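Local coordinates for extracellular solute-binding protein, family 3 (Methylophaga aminisulfidivorans MP, PDB 5SV6), which is of uncertain function but has a periplasmic-binding-protein architecture and, as the product of mxaJ, is probably linked to the methanol dehydrogenase system, at residues M56-K61 against H213-E218. Numbering follows the deposited sequence.
Sequences MPYSNK and HIWAPE
Trp-215, the last residue of strand 211-215, meets Tyr-58 edge on: its CD1 lies 3.1 Å from Tyr-58 OH, with CD1 near the phenol plane and OH near the indole plane. With CG anti to the backbone N (chi1 174°), the indole reaches toward the 56-61 loop, and the ring's turn about CB-CG presents its CD1 edge to the phenol; Tyr-128 of strand 118-133 and Phe-251 and Gln-253 of strand 247-257 touch it. Just beyond, the chain turns into helix 216-224, and Pro-217 lays its CD over one indole face, 3.4 Å above the plane and offset toward the rim. The carbonyl O of Pro-217 sits 3.6 Å from CG of Pro-57, a residue that follows a cis peptide bond and also touches Arg-221 and Tyr-222 further along the helix. The chain has the two-lobed, periplasmic-binding-protein-like architecture of solute-binding family 3, and this contact probably joins the lobes: the loop after strand 47-52, ending in a classic beta bulge where Tyr-58 and Ser-59 both face Glu-55, meets the strand-to-helix turn. Glu-218 closes that turn, its N hydrogen-bonded to Trp-215 O, and its own O lies 3.5 Å from CD of Pro-57. Its side chain, extended beyond CG, crosses the phenol so that ring and carboxylate planes stand 77° apart; CG comes within 3.4 Å of Tyr-58 CE1. Tyr-58 OH donates to Glu-218 OE2 at 2.7 Å, arriving on the anti side and 28° out of the carboxylate plane. A phenylalanine in place of Tyr-58 would probably leave OE2 without its donor, the carboxylate freer to turn, and Trp-215 CD1 without the oxygen it meets.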
loop_
_atom_site.group_PDB
_atom_site.type_symbol
_atom_site.label_atom_id
_atom_site.label_comp_id
_atom_site.label_asym_id
_atom_site.label_seq_id
_atom_site.Cartn_x
_atom_site.Cartn_y
_atom_site.Cartn_z
HETATM N N MSE A 56 -7.905 5.671 -3.729
HETATM C CA MSE A 56 -7.193 6.572 -2.844
HETATM C C MSE A 56 -6.592 5.740 -1.716
HETATM O O MSE A 56 -7.147 4.697 -1.352
HETATM C CB MSE A 56 -8.146 7.652 -2.311
HETATM C CG MSE A 56 -8.597 8.626 -3.377
HETATM SE SE MSE A 56 -7.082 9.562 -4.178
HETATM C CE MSE A 56 -6.848 11.021 -2.899
ATOM N N PRO A 57 -5.456 6.185 -1.160
ATOM C CA PRO A 57 -4.806 7.469 -1.472
ATOM C C PRO A 57 -3.824 7.388 -2.648
ATOM O O PRO A 57 -3.188 8.389 -2.961
ATOM C CB PRO A 57 -4.064 7.799 -0.171
ATOM C CG PRO A 57 -3.657 6.433 0.361
ATOM C CD PRO A 57 -4.767 5.468 -0.065
ATOM N N TYR A 58 -3.717 6.225 -3.285
ATOM C CA TYR A 58 -2.801 6.058 -4.406
ATOM C C TYR A 58 -3.187 6.883 -5.622
ATOM O O TYR A 58 -2.341 7.564 -6.206
ATOM C CB TYR A 58 -2.719 4.589 -4.851
ATOM C CG TYR A 58 -2.291 3.587 -3.796
ATOM C CD1 TYR A 58 -3.232 2.856 -3.086
ATOM C CD2 TYR A 58 -0.953 3.336 -3.551
ATOM C CE1 TYR A 58 -2.852 1.917 -2.151
ATOM C CE2 TYR A 58 -0.562 2.400 -2.605
ATOM C CZ TYR A 58 -1.515 1.700 -1.910
ATOM O OH TYR A 58 -1.121 0.762 -0.980
ATOM N N SER A 59 -4.459 6.806 -6.015
ATOM C CA SER A 59 -4.870 7.247 -7.339
ATOM C C SER A 59 -6.379 7.435 -7.429
ATOM O O SER A 59 -7.130 6.672 -6.840
ATOM C CB SER A 59 -4.449 6.197 -8.385
ATOM O OG SER A 59 -4.914 6.535 -9.687
ATOM N N ASN A 60 -6.813 8.452 -8.168
ATOM C CA ASN A 60 -8.194 8.489 -8.662
ATOM C C ASN A 60 -8.285 9.239 -9.999
ATOM O O ASN A 60 -7.324 9.884 -10.414
ATOM C CB ASN A 60 -9.198 9.013 -7.601
ATOM C CG ASN A 60 -9.090 10.527 -7.337
ATOM O OD1 ASN A 60 -8.439 11.268 -8.069
ATOM N ND2 ASN A 60 -9.746 10.981 -6.263
ATOM N N LYS A 61 -9.439 9.174 -10.657
ATOM C CA LYS A 61 -9.580 9.799 -11.968
ATOM C C LYS A 61 -9.341 11.311 -11.904
ATOM O O LYS A 61 -8.969 11.927 -12.906
ATOM C CB LYS A 61 -10.937 9.473 -12.606
ATOM C CG LYS A 61 -11.009 9.826 -14.098
ATOM C CD LYS A 61 -12.155 9.118 -14.792
ATOM C CE LYS A 61 -12.195 9.451 -16.277
ATOM N NZ LYS A 61 -13.110 8.535 -17.010
ATOM N N HIS A 213 -3.485 -2.957 11.476
ATOM C CA HIS A 213 -2.148 -3.229 10.968
ATOM C C HIS A 213 -2.282 -3.127 9.463
ATOM O O HIS A 213 -2.922 -3.973 8.831
ATOM C CB HIS A 213 -1.656 -4.607 11.415
ATOM C CG HIS A 213 -0.218 -4.871 11.091
ATOM N ND1 HIS A 213 0.174 -5.678 10.045
ATOM C CD2 HIS A 213 0.922 -4.438 11.679
ATOM C CE1 HIS A 213 1.494 -5.741 10.010
ATOM N NE2 HIS A 213 1.973 -4.989 10.985
ATOM N N ILE A 214 -1.709 -2.061 8.907
ATOM C CA ILE A 214 -2.015 -1.611 7.549
ATOM C C ILE A 214 -0.724 -1.211 6.863
ATOM O O ILE A 214 0.171 -0.671 7.506
ATOM C CB ILE A 214 -2.912 -0.327 7.571
ATOM C CG1 ILE A 214 -4.146 -0.528 8.438
ATOM C CG2 ILE A 214 -3.335 0.100 6.161
ATOM C CD1 ILE A 214 -4.984 -1.688 7.964
ATOM N N TRP A 215 -0.636 -1.463 5.560
ATOM C CA TRP A 215 0.467 -0.964 4.742
ATOM C C TRP A 215 0.518 0.561 4.884
ATOM O O TRP A 215 -0.441 1.252 4.557
ATOM C CB TRP A 215 0.250 -1.380 3.275
ATOM C CG TRP A 215 1.224 -0.843 2.263
ATOM C CD1 TRP A 215 0.928 -0.066 1.174
ATOM C CD2 TRP A 215 2.637 -1.084 2.207
ATOM N NE1 TRP A 215 2.066 0.192 0.451
ATOM C CE2 TRP A 215 3.131 -0.409 1.069
ATOM C CE3 TRP A 215 3.532 -1.794 3.009
ATOM C CZ2 TRP A 215 4.483 -0.414 0.725
ATOM C CZ3 TRP A 215 4.871 -1.806 2.661
ATOM C CH2 TRP A 215 5.335 -1.122 1.528
ATOM N N ALA A 216 1.632 1.079 5.388
ATOM C CA ALA A 216 1.685 2.488 5.796
ATOM C C ALA A 216 1.347 3.521 4.703
ATOM O O ALA A 216 0.634 4.479 4.975
ATOM C CB ALA A 216 3.010 2.819 6.502
ATOM N N PRO A 217 1.838 3.329 3.467
ATOM C CA PRO A 217 1.442 4.304 2.439
ATOM C C PRO A 217 -0.078 4.428 2.225
ATOM O O PRO A 217 -0.549 5.507 1.851
ATOM C CB PRO A 217 2.141 3.774 1.178
ATOM C CG PRO A 217 3.380 3.130 1.716
ATOM C CD PRO A 217 2.924 2.448 2.991
ATOM N N GLU A 218 -0.819 3.351 2.471
ATOM C CA GLU A 218 -2.285 3.344 2.355
ATOM C C GLU A 218 -2.964 4.115 3.474
ATOM O O GLU A 218 -4.066 4.629 3.302
ATOM C CB GLU A 218 -2.805 1.912 2.445
ATOM C CG GLU A 218 -3.232 1.329 1.162
ATOM C CD GLU A 218 -3.306 -0.178 1.220
ATOM O OE1 GLU A 218 -3.717 -0.730 2.274
ATOM O OE2 GLU A 218 -2.931 -0.804 0.212
#